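Long-range contact in intimin (Escherichia coli, PDB 6TPL), which probably serves as an adhesin, its extended bacterial Ig-like domains holding the adhesive part of the passenger away from the bacterial surface: residues 140-151 with 172-183. Sequence-based numbering, arbitrary orientation.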
loop_
_atom_site.group_PDB
_atom_site.type_symbol
_atom_site.label_atom_id
_atom_site.label_comp_id
_atom_site.label_asym_id
_atom_site.label_seq_id
_atom_site.Cartn_x
_atom_site.Cartn_y
_atom_site.Cartn_z
ATOM N N GLN A 140 14.324 -16.413 -0.350
ATOM C CA GLN A 140 12.937 -16.790 -0.107
ATOM C C GLN A 140 12.163 -16.705 -1.417
ATOM O O GLN A 140 12.257 -15.705 -2.136
ATOM C CB GLN A 140 12.310 -15.868 0.941
ATOM C CG GLN A 140 10.901 -16.246 1.345
ATOM C CD GLN A 140 10.873 -17.333 2.401
ATOM O OE1 GLN A 140 11.877 -17.590 3.068
ATOM N NE2 GLN A 140 9.721 -17.969 2.564
ATOM N N GLU A 141 11.406 -17.752 -1.728
ATOM C CA GLU A 141 10.648 -17.790 -2.973
ATOM C C GLU A 141 9.370 -16.974 -2.825
ATOM O O GLU A 141 8.499 -17.318 -2.018
ATOM C CB GLU A 141 10.318 -19.232 -3.363
ATOM C CG GLU A 141 11.481 -19.989 -3.989
ATOM C CD GLU A 141 11.043 -21.259 -4.701
ATOM O OE1 GLU A 141 11.907 -21.907 -5.327
ATOM O OE2 GLU A 141 9.845 -21.608 -4.641
ATOM N N VAL A 142 9.267 -15.889 -3.589
ATOM C CA VAL A 142 8.043 -15.107 -3.695
ATOM C C VAL A 142 7.345 -15.498 -4.985
ATOM O O VAL A 142 7.948 -15.443 -6.064
ATOM C CB VAL A 142 8.340 -13.598 -3.671
ATOM C CG1 VAL A 142 7.043 -12.810 -3.789
ATOM C CG2 VAL A 142 9.099 -13.221 -2.411
ATOM N N THR A 143 6.081 -15.896 -4.885
ATOM C CA THR A 143 5.287 -16.268 -6.048
ATOM C C THR A 143 4.300 -15.150 -6.363
ATOM O O THR A 143 3.607 -14.650 -5.467
ATOM C CB THR A 143 4.550 -17.592 -5.823
ATOM O OG1 THR A 143 5.505 -18.644 -5.626
ATOM C CG2 THR A 143 3.677 -17.927 -7.031
ATOM N N PHE A 144 4.258 -14.754 -7.637
ATOM C CA PHE A 144 3.428 -13.660 -8.123
ATOM C C PHE A 144 2.331 -14.206 -9.032
ATOM O O PHE A 144 2.559 -15.154 -9.787
ATOM C CB PHE A 144 4.251 -12.636 -8.935
ATOM C CG PHE A 144 5.325 -11.927 -8.153
ATOM C CD1 PHE A 144 6.562 -12.526 -7.936
ATOM C CD2 PHE A 144 5.110 -10.646 -7.666
ATOM C CE1 PHE A 144 7.558 -11.875 -7.226
ATOM C CE2 PHE A 144 6.102 -9.986 -6.950
ATOM C CZ PHE A 144 7.326 -10.600 -6.732
ATOM N N THR A 145 1.157 -13.575 -9.002
ATOM C CA THR A 145 0.081 -13.865 -9.943
ATOM C C THR A 145 -0.518 -12.550 -10.423
ATOM O O THR A 145 -0.306 -11.500 -9.813
ATOM C CB THR A 145 -1.016 -14.741 -9.324
ATOM O OG1 THR A 145 -1.581 -14.084 -8.186
ATOM C CG2 THR A 145 -0.450 -16.081 -8.898
ATOM N N THR A 146 -1.270 -12.607 -11.522
ATOM C CA THR A 146 -1.900 -11.412 -12.070
ATOM C C THR A 146 -3.269 -11.755 -12.640
ATOM O O THR A 146 -3.531 -12.896 -13.026
ATOM C CB THR A 146 -1.036 -10.765 -13.162
ATOM O OG1 THR A 146 -1.597 -9.501 -13.546
ATOM C CG2 THR A 146 -0.945 -11.672 -14.391
ATOM N N THR A 147 -4.138 -10.745 -12.688
ATOM C CA THR A 147 -5.450 -10.865 -13.314
ATOM C C THR A 147 -5.456 -10.405 -14.765
ATOM O O THR A 147 -6.461 -10.594 -15.456
ATOM C CB THR A 147 -6.493 -10.050 -12.540
ATOM O OG1 THR A 147 -6.151 -8.658 -12.565
ATOM C CG2 THR A 147 -6.570 -10.510 -11.097
ATOM N N LEU A 148 -4.371 -9.797 -15.235
ATOM C CA LEU A 148 -4.282 -9.285 -16.593
ATOM C C LEU A 148 -2.811 -9.156 -16.961
ATOM O O LEU A 148 -2.006 -8.666 -16.165
ATOM C CB LEU A 148 -4.985 -7.927 -16.728
ATOM C CG LEU A 148 -4.790 -7.223 -18.075
ATOM C CD1 LEU A 148 -5.399 -8.062 -19.198
ATOM C CD2 LEU A 148 -5.375 -5.821 -18.052
ATOM N N GLY A 149 -2.467 -9.609 -18.151
ATOM C CA GLY A 149 -1.125 -9.416 -18.655
ATOM C C GLY A 149 -0.203 -10.580 -18.365
ATOM O O GLY A 149 -0.593 -11.640 -17.865
ATOM N N LYS A 150 1.066 -10.355 -18.692
ATOM C CA LYS A 150 2.095 -11.385 -18.657
ATOM C C LYS A 150 3.188 -10.976 -17.684
ATOM O O LYS A 150 3.839 -9.941 -17.871
ATOM C CB LYS A 150 2.677 -11.606 -20.056
ATOM C CG LYS A 150 3.803 -12.627 -20.143
ATOM C CD LYS A 150 4.318 -12.712 -21.578
ATOM C CE LYS A 150 5.394 -13.771 -21.735
ATOM N NZ LYS A 150 5.850 -13.889 -23.145
ATOM N N LEU A 151 3.395 -11.791 -16.657
ATOM C CA LEU A 151 4.469 -11.561 -15.704
ATOM C C LEU A 151 5.780 -12.122 -16.243
ATOM O O LEU A 151 5.802 -13.155 -16.922
ATOM C CB LEU A 151 4.136 -12.217 -14.361
ATOM C CG LEU A 151 3.037 -11.614 -13.494
ATOM C CD1 LEU A 151 2.567 -12.634 -12.469
ATOM C CD2 LEU A 151 3.537 -10.362 -12.795
ATOM N N THR A 172 -3.377 -6.203 -24.070
ATOM C CA THR A 172 -4.754 -5.730 -24.074
ATOM C C THR A 172 -4.974 -4.770 -22.917
ATOM O O THR A 172 -4.325 -4.885 -21.870
ATOM C CB THR A 172 -5.759 -6.892 -23.969
ATOM O OG1 THR A 172 -5.668 -7.502 -22.671
ATOM C CG2 THR A 172 -5.484 -7.940 -25.031
ATOM N N PRO A 173 -5.884 -3.811 -23.073
ATOM C CA PRO A 173 -6.108 -2.817 -22.021
ATOM C C PRO A 173 -6.958 -3.363 -20.884
ATOM O O PRO A 173 -7.713 -4.324 -21.036
ATOM C CB PRO A 173 -6.849 -1.691 -22.754
ATOM C CG PRO A 173 -7.636 -2.424 -23.821
ATOM C CD PRO A 173 -6.763 -3.597 -24.238
ATOM N N GLY A 174 -6.831 -2.717 -19.738
ATOM C CA GLY A 174 -7.666 -3.041 -18.596
ATOM C C GLY A 174 -6.912 -2.889 -17.296
ATOM O O GLY A 174 -5.704 -2.657 -17.265
ATOM N N LYS A 175 -7.667 -3.015 -16.202
ATOM C CA LYS A 175 -7.090 -2.982 -14.870
ATOM C C LYS A 175 -6.452 -4.325 -14.554
ATOM O O LYS A 175 -6.968 -5.378 -14.935
ATOM C CB LYS A 175 -8.151 -2.654 -13.825
ATOM C CG LYS A 175 -8.766 -1.271 -14.000
ATOM C CD LYS A 175 -9.636 -0.882 -12.816
ATOM C CE LYS A 175 -10.214 0.519 -12.985
ATOM N NZ LYS A 175 -9.161 1.574 -13.002
ATOM N N SER A 176 -5.304 -4.284 -13.880
ATOM C CA SER A 176 -4.591 -5.496 -13.505
ATOM C C SER A 176 -4.251 -5.460 -12.023
ATOM O O SER A 176 -3.770 -4.445 -11.505
ATOM C CB SER A 176 -3.301 -5.689 -14.323
ATOM O OG SER A 176 -2.618 -6.858 -13.909
ATOM N N LEU A 177 -4.501 -6.580 -11.351
ATOM C CA LEU A 177 -4.180 -6.742 -9.938
ATOM C C LEU A 177 -3.141 -7.845 -9.804
ATOM O O LEU A 177 -3.424 -9.010 -10.102
ATOM C CB LEU A 177 -5.429 -7.066 -9.122
ATOM C CG LEU A 177 -5.194 -7.297 -7.625
ATOM C CD1 LEU A 177 -4.457 -6.117 -7.009
ATOM C CD2 LEU A 177 -6.519 -7.542 -6.919
ATOM N N VAL A 178 -1.948 -7.475 -9.359
ATOM C CA VAL A 178 -0.889 -8.430 -9.068
ATOM C C VAL A 178 -0.959 -8.798 -7.593
ATOM O O VAL A 178 -1.179 -7.942 -6.733
ATOM C CB VAL A 178 0.490 -7.849 -9.435
ATOM C CG1 VAL A 178 1.598 -8.681 -8.816
ATOM C CG2 VAL A 178 0.664 -7.792 -10.949
ATOM N N SER A 179 -0.796 -10.080 -7.302
ATOM C CA SER A 179 -0.755 -10.594 -5.942
ATOM C C SER A 179 0.568 -11.313 -5.717
ATOM O O SER A 179 1.227 -11.750 -6.665
ATOM C CB SER A 179 -1.923 -11.554 -5.662
ATOM O OG SER A 179 -3.167 -10.877 -5.727
ATOM N N ALA A 180 0.953 -11.431 -4.447
ATOM C CA ALA A 180 2.200 -12.083 -4.079
ATOM C C ALA A 180 2.010 -12.870 -2.794
ATOM O O ALA A 180 1.135 -12.560 -1.979
ATOM C CB ALA A 180 3.336 -11.067 -3.902
ATOM N N ARG A 181 2.848 -13.891 -2.617
ATOM C CA ARG A 181 2.760 -14.734 -1.437
ATOM C C ARG A 181 4.096 -15.416 -1.200
ATOM O O ARG A 181 4.890 -15.612 -2.124
ATOM C CB ARG A 181 1.667 -15.797 -1.584
ATOM C CG ARG A 181 1.979 -16.810 -2.677
ATOM C CD ARG A 181 0.844 -17.813 -2.861
ATOM N NE ARG A 181 1.204 -18.898 -3.771
ATOM C CZ ARG A 181 0.859 -18.946 -5.055
ATOM N NH1 ARG A 181 0.141 -17.966 -5.584
ATOM N NH2 ARG A 181 1.232 -19.973 -5.812
ATOM N N VAL A 182 4.325 -15.786 0.056
ATOM C CA VAL A 182 5.403 -16.685 0.434
ATOM C C VAL A 182 4.780 -17.870 1.157
ATOM O O VAL A 182 3.634 -17.822 1.610
ATOM C CB VAL A 182 6.467 -16.000 1.318
ATOM C CG1 VAL A 182 7.198 -14.913 0.533
ATOM C CG2 VAL A 182 5.826 -15.444 2.577
ATOM N N SER A 183 5.554 -18.945 1.263
ATOM C CA SER A 183 5.057 -20.140 1.924
ATOM C C SER A 183 4.835 -19.877 3.409
ATOM O O SER A 183 5.547 -19.092 4.040
ATOM C CB SER A 183 6.037 -21.301 1.744
ATOM O OG SER A 183 6.272 -21.563 0.369
HETATM O O HOH W 1 8.328 -18.930 0.185
HETATM O O HOH W 2 -8.257 -7.236 -13.009
#
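Strands 141-146 and 178-181 run antiparallel, their axes 4.6 Å apart at closest approach, with T143/R181 and T145/S179 as hydrogen-bonded pairs and F144/A180 as a non-hydrogen-bonded pair between them. T143 N meets R181 O at 3.0 Å in a nearly straight bond (168°), whereas the return bond from R181 N to T143 O is bent. On the outer face the extended R181 side chain lies alongside T143 and points the same way; T143 CG2, anti to its own N (chi1 -62° for OG1), lies over one guanidinium face, offset toward its rim, 3.4 Å from R181 NH2. T145 CG2 reaches the guanidinium edge. Beta-branched threonines suit such a strand: the methyls pack against the arginine, while T143 OG1 turns to T155. On the inner face small A180 meets its apolar neighbours with one methyl, A180 CB, 4.1 Å from V142 CG1, and V178 CG1 lies at the edge of the F144 ring, 4.2 Å from CD2.

Past T146 the pairing continues in altered form: T147 N gives L177 O a bent bond, and T147 OG1, set between N and carbonyl carbon (chi1 62°), accepts L177 N at 2.9 Å, nearly straight. L148 O receives two hydroxyls: T146 OG1 at 2.8 Å closes the turn locally, and S176 OG at 3.0 Å ties it to strand 174-181. L148 CD2 lies against the bare backbone of G174, whose positive phi glycine adopts readily. At the other end a water joins E141 O to S183 N.

This pair belongs to one sheet of the Ig-like sandwich: strand 155-157 flanks 141-146, strands 189-190 and 194-197 border 174-181, and the inner side chains pack on strands 105-111, 124-132 and 163-169 of the facing sheet.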